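Local coordinates for citrinin polyketide synthase (Monascus purpureus, PDB 5MPT), which builds the keto-aldehyde precursor of the mycotoxin citrinin from malonyl-CoA units and is represented here by its C-methyltransferase (CMeT) domain with bound S-adenosyl-L-homocysteine, at residues G38-E43 against V320-F325; A59-Q62 against I67-A70; D175-S180 against A215-T220; N286-T291 against T348-I353. One frame throughout, in Å; residues are numbered along the deposited sequence.

Interaction 1 of 4, residues G38-E43 against V320-F325. With EDO (1,2-ethanediol), chain C.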
loop_
_atom_site.group_PDB
_atom_site.type_symbol
_atom_site.label_atom_id
_atom_site.label_comp_id
_atom_site.label_asym_id
_atom_site.label_seq_id
_atom_site.Cartn_x
_atom_site.Cartn_y
_atom_site.Cartn_z
ATOM N N GLY A 38 4.104 -17.036 2.783
ATOM C CA GLY A 38 4.566 -17.915 1.724
ATOM C C GLY A 38 3.517 -18.757 1.027
ATOM O O GLY A 38 3.847 -19.407 0.035
ATOM N N THR A 39 2.256 -18.704 1.436
ATOM C CA THR A 39 1.190 -19.317 0.654
ATOM C C THR A 39 0.221 -18.287 0.139
ATOM O O THR A 39 -0.840 -18.664 -0.370
ATOM C CB THR A 39 0.416 -20.336 1.477
ATOM O OG1 THR A 39 -0.127 -19.700 2.637
ATOM C CG2 THR A 39 1.324 -21.475 1.902
ATOM N N TYR A 40 0.549 -17.001 0.250
ATOM C CA TYR A 40 -0.470 -15.977 0.024
ATOM C C TYR A 40 -0.911 -15.925 -1.435
ATOM O O TYR A 40 -2.113 -15.880 -1.723
ATOM C CB TYR A 40 0.060 -14.622 0.477
ATOM C CG TYR A 40 -1.014 -13.546 0.682
ATOM C CD1 TYR A 40 -1.748 -13.487 1.867
ATOM C CD2 TYR A 40 -1.249 -12.560 -0.270
ATOM C CE1 TYR A 40 -2.716 -12.529 2.067
ATOM C CE2 TYR A 40 -2.214 -11.567 -0.056
ATOM C CZ TYR A 40 -2.907 -11.543 1.126
ATOM O OH TYR A 40 -3.835 -10.584 1.359
ATOM N N TYR A 41 0.039 -15.891 -2.372
ATOM C CA TYR A 41 -0.344 -15.743 -3.776
ATOM C C TYR A 41 -1.142 -16.944 -4.261
ATOM O O TYR A 41 -2.184 -16.792 -4.920
ATOM C CB TYR A 41 0.901 -15.547 -4.639
ATOM C CG TYR A 41 0.625 -15.302 -6.106
ATOM C CD1 TYR A 41 0.325 -14.026 -6.575
ATOM C CD2 TYR A 41 0.661 -16.342 -7.025
ATOM C CE1 TYR A 41 0.068 -13.796 -7.920
ATOM C CE2 TYR A 41 0.398 -16.119 -8.372
ATOM C CZ TYR A 41 0.104 -14.847 -8.809
ATOM O OH TYR A 41 -0.150 -14.639 -10.144
ATOM N N ASN A 42 -0.699 -18.146 -3.931
ATOM C CA ASN A 42 -1.327 -19.339 -4.487
ATOM C C ASN A 42 -2.485 -19.872 -3.670
ATOM O O ASN A 42 -3.321 -20.588 -4.222
ATOM C CB ASN A 42 -0.274 -20.437 -4.648
ATOM C CG ASN A 42 0.694 -20.135 -5.773
ATOM O OD1 ASN A 42 0.303 -19.631 -6.823
ATOM N ND2 ASN A 42 1.966 -20.439 -5.558
ATOM N N GLU A 43 -2.556 -19.578 -2.370
ATOM C CA GLU A 43 -3.602 -20.185 -1.546
ATOM C C GLU A 43 -4.575 -19.205 -0.899
ATOM O O GLU A 43 -5.725 -19.570 -0.680
ATOM C CB GLU A 43 -2.978 -21.050 -0.441
ATOM C CG GLU A 43 -2.206 -22.257 -0.946
ATOM C CD GLU A 43 -1.720 -23.157 0.195
ATOM O OE1 GLU A 43 -2.338 -23.142 1.292
ATOM O OE2 GLU A 43 -0.713 -23.871 -0.008
ATOM N N VAL A 320 -3.527 -6.477 -6.710
ATOM C CA VAL A 320 -4.119 -7.583 -5.958
ATOM C C VAL A 320 -5.620 -7.325 -5.978
ATOM O O VAL A 320 -6.039 -6.197 -5.664
ATOM C CB VAL A 320 -3.594 -7.631 -4.523
ATOM C CG1 VAL A 320 -4.389 -8.623 -3.673
ATOM C CG2 VAL A 320 -2.121 -8.034 -4.537
ATOM N N PRO A 321 -6.471 -8.301 -6.327
ATOM C CA PRO A 321 -7.894 -7.942 -6.517
ATOM C C PRO A 321 -8.559 -7.330 -5.287
ATOM O O PRO A 321 -9.274 -6.325 -5.442
ATOM C CB PRO A 321 -8.529 -9.270 -6.950
ATOM C CG PRO A 321 -7.444 -9.958 -7.663
ATOM C CD PRO A 321 -6.193 -9.626 -6.909
ATOM N N TRP A 322 -8.368 -7.883 -4.078
ATOM C CA TRP A 322 -9.070 -7.302 -2.934
ATOM C C TRP A 322 -8.641 -5.866 -2.666
ATOM O O TRP A 322 -9.448 -5.071 -2.169
ATOM C CB TRP A 322 -8.908 -8.131 -1.668
ATOM C CG TRP A 322 -7.530 -8.132 -0.974
ATOM C CD1 TRP A 322 -6.573 -9.094 -1.063
ATOM C CD2 TRP A 322 -6.988 -7.106 -0.112
ATOM N NE1 TRP A 322 -5.479 -8.739 -0.310
ATOM C CE2 TRP A 322 -5.713 -7.529 0.283
ATOM C CE3 TRP A 322 -7.468 -5.888 0.371
ATOM C CZ2 TRP A 322 -4.930 -6.790 1.130
ATOM C CZ3 TRP A 322 -6.691 -5.161 1.200
ATOM C CH2 TRP A 322 -5.433 -5.604 1.584
ATOM N N VAL A 323 -7.392 -5.516 -2.975
ATOM C CA VAL A 323 -6.938 -4.138 -2.795
ATOM C C VAL A 323 -7.685 -3.203 -3.742
ATOM O O VAL A 323 -8.236 -2.170 -3.330
ATOM C CB VAL A 323 -5.413 -4.052 -3.005
ATOM C CG1 VAL A 323 -4.920 -2.609 -2.897
ATOM C CG2 VAL A 323 -4.690 -4.979 -2.008
ATOM N N ASP A 324 -7.683 -3.525 -5.035
ATOM C CA ASP A 324 -8.484 -2.747 -5.979
ATOM C C ASP A 324 -9.950 -2.704 -5.577
ATOM O O ASP A 324 -10.607 -1.668 -5.687
ATOM C CB ASP A 324 -8.352 -3.319 -7.384
ATOM C CG ASP A 324 -7.096 -2.855 -8.064
ATOM O OD1 ASP A 324 -6.861 -1.636 -8.014
ATOM O OD2 ASP A 324 -6.366 -3.689 -8.641
ATOM N N PHE A 325 -10.499 -3.832 -5.149
ATOM C CA PHE A 325 -11.933 -3.920 -4.885
ATOM C C PHE A 325 -12.354 -2.948 -3.795
ATOM O O PHE A 325 -13.436 -2.351 -3.861
ATOM C CB PHE A 325 -12.274 -5.345 -4.483
ATOM C CG PHE A 325 -13.725 -5.569 -4.164
ATOM C CD1 PHE A 325 -14.710 -5.348 -5.113
ATOM C CD2 PHE A 325 -14.120 -6.005 -2.905
ATOM C CE1 PHE A 325 -16.035 -5.572 -4.812
ATOM C CE2 PHE A 325 -15.452 -6.237 -2.608
ATOM C CZ PHE A 325 -16.407 -5.978 -3.558
HETATM C C1 EDO C . 0.829 -19.270 6.382
HETATM O O1 EDO C . 0.984 -20.056 5.200
HETATM C C2 EDO C . -0.601 -18.761 6.456
HETATM O O2 EDO C . -1.025 -18.359 5.143
#
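Y40 reaches across to the indole of W322 with its hydroxyl alone, and the contact is one polar bridge between two aromatic side chains set at about a right angle. W322 NE1 donates to Y40 OH over 3.0 Å. The bond is bent (N-H...O 134°), with the hydroxyl standing 31° out of the indole plane, while the indole nitrogen arrives at the edge of the phenol, near the plane of that ring. Y40 has CG anti to the backbone N (chi1 -163°), which sends the ring from the first turn of its helix toward W322. The same OH is also hydrogen-bonded to E138, so two partners fix the phenol end in a buried place. V323 CG2 lies 3.4 Å above one face of the indole, over its centre. Next to Y40, T39 OG1 accepts a hydrogen bond of 2.8 Å from O1 of a 1,2-ethanediol, probably from the crystallisation liquor, which E132 and H135 also bind. The bridge thus ties the start of helix 40-62, in the helix-turn-helix family region, to the first turn of helix 321-327 of the methyltransferase part; helix 136-146 supplies E138 and T142 against W322.

Interaction 2 of 4, residues A59-Q62 against I67-A70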
loop_
_atom_site.group_PDB
_atom_site.type_symbol
_atom_site.label_atom_id
_atom_site.label_comp_id
_atom_site.label_asym_id
_atom_site.label_seq_id
_atom_site.Cartn_x
_atom_site.Cartn_y
_atom_site.Cartn_z
ATOM N N ALA A 59 -24.032 -7.501 -5.686
ATOM C CA ALA A 59 -24.343 -6.103 -5.963
ATOM C C ALA A 59 -25.043 -5.952 -7.313
ATOM O O ALA A 59 -25.984 -5.162 -7.469
ATOM C CB ALA A 59 -23.046 -5.282 -5.902
ATOM N N PHE A 60 -24.572 -6.693 -8.308
ATOM C CA PHE A 60 -25.154 -6.637 -9.636
ATOM C C PHE A 60 -26.618 -7.073 -9.616
ATOM O O PHE A 60 -27.497 -6.417 -10.209
ATOM C CB PHE A 60 -24.315 -7.526 -10.547
ATOM C CG PHE A 60 -23.172 -6.819 -11.179
ATOM C CD1 PHE A 60 -22.454 -5.849 -10.483
ATOM C CD2 PHE A 60 -22.813 -7.101 -12.483
ATOM C CE1 PHE A 60 -21.423 -5.174 -11.083
ATOM C CE2 PHE A 60 -21.755 -6.425 -13.076
ATOM C CZ PHE A 60 -21.075 -5.470 -12.389
ATOM N N GLU A 61 -26.905 -8.158 -8.906
ATOM C CA GLU A 61 -28.278 -8.623 -8.746
ATOM C C GLU A 61 -29.139 -7.525 -8.108
ATOM O O GLU A 61 -30.255 -7.214 -8.578
ATOM C CB GLU A 61 -28.234 -9.911 -7.893
ATOM C CG GLU A 61 -29.353 -10.959 -8.062
ATOM C CD GLU A 61 -29.567 -11.418 -9.501
ATOM O OE1 GLU A 61 -30.545 -10.955 -10.108
ATOM O OE2 GLU A 61 -28.770 -12.226 -10.023
ATOM N N GLN A 62 -28.612 -6.911 -7.045
ATOM C CA GLN A 62 -29.292 -5.809 -6.373
ATOM C C GLN A 62 -29.544 -4.638 -7.308
ATOM O O GLN A 62 -30.573 -3.952 -7.186
ATOM C CB GLN A 62 -28.462 -5.368 -5.167
ATOM C CG GLN A 62 -28.446 -6.430 -4.077
ATOM C CD GLN A 62 -27.356 -6.167 -3.038
ATOM O OE1 GLN A 62 -26.628 -5.170 -3.096
ATOM N NE2 GLN A 62 -27.266 -7.053 -2.073
ATOM N N ILE A 67 -27.302 -11.633 -13.247
ATOM C CA ILE A 67 -26.132 -12.391 -13.662
ATOM C C ILE A 67 -26.171 -13.799 -13.083
ATOM O O ILE A 67 -25.714 -14.752 -13.723
ATOM C CB ILE A 67 -24.857 -11.602 -13.276
ATOM C CG1 ILE A 67 -23.597 -12.387 -13.640
ATOM C CG2 ILE A 67 -24.882 -11.218 -11.801
ATOM C CD1 ILE A 67 -22.312 -11.517 -13.685
ATOM N N ARG A 68 -26.745 -13.967 -11.893
ATOM C CA ARG A 68 -26.740 -15.280 -11.268
ATOM C C ARG A 68 -27.596 -16.269 -12.048
ATOM O O ARG A 68 -27.284 -17.459 -12.087
ATOM C CB ARG A 68 -27.221 -15.178 -9.823
ATOM C CG ARG A 68 -26.872 -16.406 -9.003
ATOM C CD ARG A 68 -27.549 -16.407 -7.654
ATOM N NE ARG A 68 -27.694 -15.066 -7.104
ATOM C CZ ARG A 68 -26.745 -14.414 -6.446
ATOM N NH1 ARG A 68 -25.553 -14.976 -6.255
ATOM N NH2 ARG A 68 -26.995 -13.197 -5.983
ATOM N N SER A 69 -28.665 -15.799 -12.687
ATOM C CA SER A 69 -29.596 -16.678 -13.378
ATOM C C SER A 69 -29.499 -16.590 -14.893
ATOM O O SER A 69 -30.197 -17.336 -15.591
ATOM C CB SER A 69 -31.018 -16.360 -12.930
ATOM O OG SER A 69 -31.301 -14.979 -13.086
ATOM N N ALA A 70 -28.647 -15.717 -15.418
ATOM C CA ALA A 70 -28.578 -15.493 -16.855
ATOM C C ALA A 70 -28.052 -16.727 -17.570
ATOM O O ALA A 70 -27.141 -17.412 -17.088
ATOM C CB ALA A 70 -27.666 -14.304 -17.161
#
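OE2 of E61 takes the backbone N-H of R68 in a hydrogen bond of 3.3 Å, the one polar bond between residues 59-62 and 67-70. The amide meets the oxygen nearly in line with its C-O bond, with an N-H...O angle of 153°. R68 CB is equally near, 3.3 Å from OE2, so the carboxylate oxygen rests on the start of the arginine side chain as well. In E61, CG swings away from the backbone N to lie beside the carbonyl carbon (chi1 -153°), and a bend at chi2 then turns the carboxylate off the helix toward the loop. The two long side chains cross at about a right angle, and R68 folds back at chi3 until NH2 lies 3.9 Å from E61 CG. No salt bridge forms: R68 NE is 4.2 Å from E61 OE2, which lies far off the plane of the guanidinium, where no N-H points at it, and the attraction is probably one of charge alone, while NH2 is hydrogen-bonded to N58, about one turn before E61 on helix 40-62. The contact lies in the helix-turn-helix family region, where the chain leaves helix 40-62 and turns back beside its last turn before strand 75-76. Beside the polar pair, I67 CG2 packs on F60 CB at 3.9 Å. The F60 ring continues to M89, Y93 and L96 of helix 86-98, and the carbonyl of I67 accepts a hydrogen bond from R111.

Interaction 3 of 4, residues D175-S180 against A215-T220. With SAH (S-adenosyl-L-homocysteine), chain B.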
loop_
_atom_site.group_PDB
_atom_site.type_symbol
_atom_site.label_atom_id
_atom_site.label_comp_id
_atom_site.label_asym_id
_atom_site.label_seq_id
_atom_site.Cartn_x
_atom_site.Cartn_y
_atom_site.Cartn_z
ATOM N N ASP A 175 -5.150 -2.638 11.338
ATOM C CA ASP A 175 -4.602 -3.987 11.389
ATOM C C ASP A 175 -4.120 -4.427 10.015
ATOM O O ASP A 175 -3.101 -5.108 9.903
ATOM C CB ASP A 175 -5.648 -4.960 11.927
ATOM C CG ASP A 175 -5.818 -4.865 13.425
ATOM O OD1 ASP A 175 -5.041 -4.129 14.063
ATOM O OD2 ASP A 175 -6.716 -5.550 13.967
ATOM N N VAL A 176 -4.822 -4.023 8.957
ATOM C CA VAL A 176 -4.351 -4.305 7.599
ATOM C C VAL A 176 -2.957 -3.713 7.406
ATOM O O VAL A 176 -2.030 -4.394 6.944
ATOM C CB VAL A 176 -5.348 -3.767 6.556
ATOM C CG1 VAL A 176 -4.761 -3.801 5.112
ATOM C CG2 VAL A 176 -6.661 -4.566 6.616
ATOM N N TYR A 177 -2.769 -2.460 7.825
ATOM C CA TYR A 177 -1.507 -1.790 7.531
ATOM C C TYR A 177 -0.354 -2.233 8.418
ATOM O O TYR A 177 0.789 -2.138 7.981
ATOM C CB TYR A 177 -1.670 -0.266 7.647
ATOM C CG TYR A 177 -2.520 0.388 6.580
ATOM C CD1 TYR A 177 -2.423 0.029 5.232
ATOM C CD2 TYR A 177 -3.422 1.372 6.922
ATOM C CE1 TYR A 177 -3.171 0.648 4.292
ATOM C CE2 TYR A 177 -4.170 1.988 5.990
ATOM C CZ TYR A 177 -4.054 1.624 4.669
ATOM O OH TYR A 177 -4.830 2.302 3.752
ATOM N N ALA A 178 -0.619 -2.665 9.654
ATOM C CA ALA A 178 0.413 -3.022 10.624
ATOM C C ALA A 178 0.596 -4.522 10.781
ATOM O O ALA A 178 1.743 -4.990 10.861
ATOM C CB ALA A 178 0.068 -2.434 12.000
ATOM N N LYS A 179 -0.505 -5.269 10.835
ATOM C CA LYS A 179 -0.470 -6.652 11.291
ATOM C C LYS A 179 -0.533 -7.674 10.161
ATOM O O LYS A 179 0.136 -8.713 10.245
ATOM C CB LYS A 179 -1.614 -6.930 12.273
ATOM C CG LYS A 179 -1.556 -6.109 13.533
ATOM C CD LYS A 179 -2.613 -6.518 14.564
ATOM C CE LYS A 179 -2.732 -5.485 15.693
ATOM N NZ LYS A 179 -2.553 -4.058 15.223
ATOM N N SER A 180 -1.330 -7.430 9.136
ATOM C CA SER A 180 -1.444 -8.373 8.033
ATOM C C SER A 180 -0.075 -8.646 7.414
ATOM O O SER A 180 0.625 -7.702 7.015
ATOM C CB SER A 180 -2.383 -7.849 6.960
ATOM O OG SER A 180 -3.723 -7.952 7.390
ATOM N N ALA A 215 2.588 8.574 6.898
ATOM C CA ALA A 215 2.708 7.613 7.987
ATOM C C ALA A 215 1.350 7.101 8.433
ATOM O O ALA A 215 1.257 6.001 8.997
ATOM C CB ALA A 215 3.451 8.252 9.162
ATOM N N GLY A 216 0.302 7.871 8.188
ATOM C CA GLY A 216 -1.051 7.424 8.394
ATOM C C GLY A 216 -1.314 6.828 9.756
ATOM O O GLY A 216 -1.139 7.501 10.781
ATOM N N THR A 217 -1.728 5.562 9.757
ATOM C CA THR A 217 -2.107 4.803 10.941
ATOM C C THR A 217 -0.906 4.315 11.737
ATOM O O THR A 217 -1.092 3.740 12.814
ATOM C CB THR A 217 -2.981 3.601 10.549
ATOM O OG1 THR A 217 -2.253 2.670 9.722
ATOM C CG2 THR A 217 -4.276 4.050 9.828
ATOM N N GLY A 218 0.308 4.559 11.254
ATOM C CA GLY A 218 1.493 4.119 11.954
ATOM C C GLY A 218 1.808 2.662 11.765
ATOM O O GLY A 218 2.394 2.046 12.664
ATOM N N GLY A 219 1.461 2.089 10.607
ATOM C CA GLY A 219 1.712 0.676 10.389
ATOM C C GLY A 219 3.192 0.382 10.308
ATOM O O GLY A 219 3.657 -0.675 10.759
ATOM N N THR A 220 3.947 1.312 9.749
ATOM C CA THR A 220 5.391 1.255 9.754
ATOM C C THR A 220 5.946 1.885 11.020
ATOM O O THR A 220 6.869 1.342 11.632
ATOM C CB THR A 220 5.932 1.970 8.515
ATOM O OG1 THR A 220 5.438 1.317 7.336
ATOM C CG2 THR A 220 7.461 1.970 8.504
HETATM N N SAH B . 1.660 4.294 5.538
HETATM C CA SAH B . 0.190 4.085 5.703
HETATM C CB SAH B . -0.488 3.078 4.781
HETATM C CG SAH B . -0.696 3.557 3.355
HETATM S SD SAH B . -2.212 4.574 3.360
HETATM C C SAH B . -0.052 3.626 7.168
HETATM O O SAH B . -1.252 3.965 7.591
HETATM O OXT SAH B . 0.742 3.001 7.825
HETATM C "C5'" SAH B . -1.692 6.061 2.464
HETATM C "C4'" SAH B . -1.387 7.160 3.461
HETATM O "O4'" SAH B . -0.858 8.250 2.675
HETATM C "C3'" SAH B . -2.599 7.713 4.223
HETATM O "O3'" SAH B . -2.204 7.861 5.583
HETATM C "C2'" SAH B . -2.865 9.065 3.540
HETATM O "O2'" SAH B . -3.386 10.041 4.439
HETATM C "C1'" SAH B . -1.458 9.449 3.096
HETATM N N9 SAH B . -1.372 10.399 1.994
HETATM C C8 SAH B . -2.141 10.456 0.862
HETATM N N7 SAH B . -1.856 11.460 0.069
HETATM C C5 SAH B . -0.827 12.118 0.730
HETATM C C6 SAH B . -0.080 13.270 0.418
HETATM N N6 SAH B . -0.285 14.026 -0.668
HETATM N N1 SAH B . 0.874 13.648 1.291
HETATM C C2 SAH B . 1.068 12.924 2.397
HETATM N N3 SAH B . 0.435 11.820 2.798
HETATM C C4 SAH B . -0.514 11.469 1.914
HETATM O O HOH W 1 3.847 -3.379 11.368
#
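This contact forms one wall of the S-adenosyl-L-homocysteine pocket, setting the end of helix 167-178 against the glycine-rich loop that follows strand 208-213 in the Rossmann-like methyltransferase fold. The loop, A-G-T-G-G, holds the carboxylate of the ligand: T217 N and T217 OG1 both donate to SAH O, each at 2.7 Å, and G219 N donates to SAH OXT at 3.0 Å. T217 OG1 stands between its own backbone N and carbonyl carbon (chi1 64°), and this places the hydroxyl at the edge of the Y177 ring, near its plane, 3.3 Å from Y177 CD2. Y177, an active-site residue for methyl transfer, lays one face against the ligand, with SAH CB 3.5 Å above the ring and over its centre. Its phenol oxygen reaches the sulfur that would carry the methyl group in the S-adenosylmethionine form, Y177 OH to SAH SD being 3.5 Å. The two backbones come very close at G219; with the Y177 carbonyl oxygen against G219 CA, there is little room for a side chain at this position. G216 and G218 have positive phi, and G216 CA passes against the ribose hydroxyl SAH O3'. Where the two backbones meet, one water donates to both backbone carbonyls, 2.7 Å to A178 O and 2.8 Å to G219 O.

Interaction 4 of 4, residues N286-T291 against T348-I353. With SAH (S-adenosyl-L-homocysteine), chain B.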
loop_
_atom_site.group_PDB
_atom_site.type_symbol
_atom_site.label_atom_id
_atom_site.label_comp_id
_atom_site.label_asym_id
_atom_site.label_seq_id
_atom_site.Cartn_x
_atom_site.Cartn_y
_atom_site.Cartn_z
ATOM N N ASN A 286 3.445 3.078 0.818
ATOM C CA ASN A 286 2.206 3.035 0.038
ATOM C C ASN A 286 1.438 4.343 0.100
ATOM O O ASN A 286 0.200 4.374 0.130
ATOM C CB ASN A 286 1.368 1.836 0.449
ATOM C CG ASN A 286 1.834 0.600 -0.267
ATOM O OD1 ASN A 286 2.030 0.625 -1.498
ATOM N ND2 ASN A 286 2.088 -0.467 0.464
ATOM N N CYS A 287 2.170 5.423 0.031
ATOM C CA CYS A 287 1.588 6.751 -0.033
ATOM C C CYS A 287 2.002 7.524 -1.270
ATOM O O CYS A 287 1.194 8.301 -1.792
ATOM C CB CYS A 287 1.946 7.561 1.218
ATOM S SG CYS A 287 3.747 7.718 1.443
ATOM N N VAL A 288 3.214 7.326 -1.783
ATOM C CA VAL A 288 3.644 8.161 -2.901
ATOM C C VAL A 288 2.833 7.816 -4.164
ATOM O O VAL A 288 2.535 8.688 -4.986
ATOM C CB VAL A 288 5.166 8.039 -3.106
ATOM C CG1 VAL A 288 5.605 8.799 -4.361
ATOM C CG2 VAL A 288 5.937 8.581 -1.880
ATOM N N HIS A 289 2.422 6.562 -4.326
ATOM C CA HIS A 289 1.579 6.225 -5.471
ATOM C C HIS A 289 0.269 6.981 -5.462
ATOM O O HIS A 289 -0.347 7.121 -6.527
ATOM C CB HIS A 289 1.312 4.721 -5.544
ATOM C CG HIS A 289 0.495 4.161 -4.425
ATOM N ND1 HIS A 289 1.003 3.216 -3.567
ATOM C CD2 HIS A 289 -0.805 4.315 -4.080
ATOM C CE1 HIS A 289 0.067 2.840 -2.713
ATOM N NE2 HIS A 289 -1.048 3.480 -3.012
ATOM N N ALA A 290 -0.190 7.457 -4.295
ATOM C CA ALA A 290 -1.509 8.086 -4.205
ATOM C C ALA A 290 -1.488 9.524 -4.656
ATOM O O ALA A 290 -2.553 10.163 -4.684
ATOM C CB ALA A 290 -2.025 8.027 -2.762
ATOM N N THR A 291 -0.337 10.025 -5.054
ATOM C CA THR A 291 -0.247 11.418 -5.460
ATOM C C THR A 291 -0.519 11.554 -6.958
ATOM O O THR A 291 -0.553 10.578 -7.714
ATOM C CB THR A 291 1.121 12.006 -5.100
ATOM O OG1 THR A 291 2.170 11.381 -5.855
ATOM C CG2 THR A 291 1.416 11.851 -3.622
ATOM N N THR A 348 10.236 -1.059 -12.052
ATOM C CA THR A 348 10.942 -0.556 -13.226
ATOM C C THR A 348 10.462 0.845 -13.586
ATOM O O THR A 348 11.264 1.703 -13.981
ATOM C CB THR A 348 10.755 -1.515 -14.403
ATOM O OG1 THR A 348 9.357 -1.791 -14.592
ATOM C CG2 THR A 348 11.485 -2.826 -14.150
ATOM N N HIS A 349 9.162 1.101 -13.436
ATOM C CA HIS A 349 8.632 2.435 -13.669
ATOM C C HIS A 349 9.096 3.395 -12.593
ATOM O O HIS A 349 9.463 4.542 -12.881
ATOM C CB HIS A 349 7.102 2.397 -13.698
ATOM C CG HIS A 349 6.475 3.743 -13.869
ATOM N ND1 HIS A 349 6.437 4.397 -15.082
ATOM C CD2 HIS A 349 5.868 4.564 -12.978
ATOM C CE1 HIS A 349 5.829 5.559 -14.930
ATOM N NE2 HIS A 349 5.464 5.679 -13.667
ATOM N N TRP A 350 9.032 2.964 -11.338
ATOM C CA TRP A 350 9.549 3.789 -10.260
ATOM C C TRP A 350 10.993 4.192 -10.527
ATOM O O TRP A 350 11.362 5.342 -10.320
ATOM C CB TRP A 350 9.434 3.045 -8.937
ATOM C CG TRP A 350 8.066 3.011 -8.374
ATOM C CD1 TRP A 350 7.194 1.974 -8.393
ATOM C CD2 TRP A 350 7.415 4.075 -7.678
ATOM N NE1 TRP A 350 6.034 2.323 -7.750
ATOM C CE2 TRP A 350 6.145 3.620 -7.316
ATOM C CE3 TRP A 350 7.785 5.383 -7.345
ATOM C CZ2 TRP A 350 5.233 4.424 -6.624
ATOM C CZ3 TRP A 350 6.882 6.165 -6.660
ATOM C CH2 TRP A 350 5.639 5.702 -6.308
ATOM N N LYS A 351 11.828 3.259 -10.989
ATOM C CA LYS A 351 13.215 3.614 -11.285
ATOM C C LYS A 351 13.282 4.691 -12.362
ATOM O O LYS A 351 14.078 5.633 -12.264
ATOM C CB LYS A 351 13.993 2.367 -11.708
ATOM C CG LYS A 351 15.436 2.604 -12.085
ATOM C CD LYS A 351 16.093 1.293 -12.470
ATOM C CE LYS A 351 17.568 1.446 -12.894
ATOM N NZ LYS A 351 18.508 1.358 -11.752
ATOM N N LYS A 352 12.448 4.569 -13.394
ATOM C CA LYS A 352 12.433 5.574 -14.455
ATOM C C LYS A 352 12.152 6.955 -13.888
ATOM O O LYS A 352 12.889 7.911 -14.156
ATOM C CB LYS A 352 11.398 5.208 -15.516
ATOM C CG LYS A 352 11.499 6.053 -16.781
ATOM C CD LYS A 352 10.341 5.802 -17.744
ATOM C CE LYS A 352 9.033 6.412 -17.236
ATOM N NZ LYS A 352 7.889 6.194 -18.167
ATOM N N ILE A 353 11.087 7.079 -13.095
ATOM C CA ILE A 353 10.758 8.363 -12.489
ATOM C C ILE A 353 11.920 8.850 -11.640
ATOM O O ILE A 353 12.381 9.987 -11.777
ATOM C CB ILE A 353 9.484 8.248 -11.638
ATOM C CG1 ILE A 353 8.291 7.777 -12.494
ATOM C CG2 ILE A 353 9.197 9.562 -10.927
ATOM C CD1 ILE A 353 7.830 8.752 -13.508
HETATM N N SAH B . 1.660 4.294 5.538
HETATM C CA SAH B . 0.190 4.085 5.703
HETATM C CB SAH B . -0.488 3.078 4.781
HETATM C CG SAH B . -0.696 3.557 3.355
HETATM S SD SAH B . -2.212 4.574 3.360
HETATM C C SAH B . -0.052 3.626 7.168
HETATM O O SAH B . -1.252 3.965 7.591
HETATM O OXT SAH B . 0.742 3.001 7.825
HETATM C "C5'" SAH B . -1.692 6.061 2.464
HETATM C "C4'" SAH B . -1.387 7.160 3.461
HETATM O "O4'" SAH B . -0.858 8.250 2.675
HETATM C "C3'" SAH B . -2.599 7.713 4.223
HETATM O "O3'" SAH B . -2.204 7.861 5.583
HETATM C "C2'" SAH B . -2.865 9.065 3.540
HETATM O "O2'" SAH B . -3.386 10.041 4.439
HETATM C "C1'" SAH B . -1.458 9.449 3.096
HETATM N N9 SAH B . -1.372 10.399 1.994
HETATM C C8 SAH B . -2.141 10.456 0.862
HETATM N N7 SAH B . -1.856 11.460 0.069
HETATM C C5 SAH B . -0.827 12.118 0.730
HETATM C C6 SAH B . -0.080 13.270 0.418
HETATM N N6 SAH B . -0.285 14.026 -0.668
HETATM N N1 SAH B . 0.874 13.648 1.291
HETATM C C2 SAH B . 1.068 12.924 2.397
HETATM N N3 SAH B . 0.435 11.820 2.798
HETATM C C4 SAH B . -0.514 11.469 1.914
#
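The active-site loop after strand 279-285, which carries H289, is backed by W350 of helix 347-356. The indole comes in with the rim of its six-membered ring: V288 CG1 and the backbone N of H289 lie at that edge, in the ring plane. V288 CG1 is 3.7 Å from W350 CH2, and H289 N is 3.9 Å from the same carbon. W350 CZ2 also approaches H289 CB, at 4.1 Å, so the aromatic edge abuts the root of the histidine. A chi1 of 66° sets H289 CG between the backbone N and the carbonyl carbon, and the imidazole turns to E315, a second active-site residue, to which ND1 is hydrogen-bonded. The loop makes a short 3-10 turn at 288-290, and V288 O accepts from both the N and the OG1 of T291, the hydroxyl at 2.9 Å and in the carbonyl plane. On the ligand side, C287 CB lies 3.2 Å from SAH O4'. Such a loop at the C-terminal end of a central parallel strand, lining the cofactor, is typical of Rossmann-like methyltransferases.

Overall arrangement
Interactions 3 and 4 both touch S-adenosyl-L-homocysteine, with centres 19 Å apart and nearest atoms about 6 Å apart. They bring in Y177 and H289, whose side chains lie about 8 Å from each other; the side chains of H289 and E315 are about 3 Å apart. Interaction 1 adjoins interaction 3 directly, W322 CH2 packing on V176 CG1 at 4.0 Å, and the W322 side chain is about 7 Å from that of Y177 and about 10 Å from the ligand. Interaction 2 shares helix 40-62 with interaction 1 but lies toward its far end, centres 24 Å apart, and its nearest atoms stay about 21 Å from interaction 3, remote from the active site.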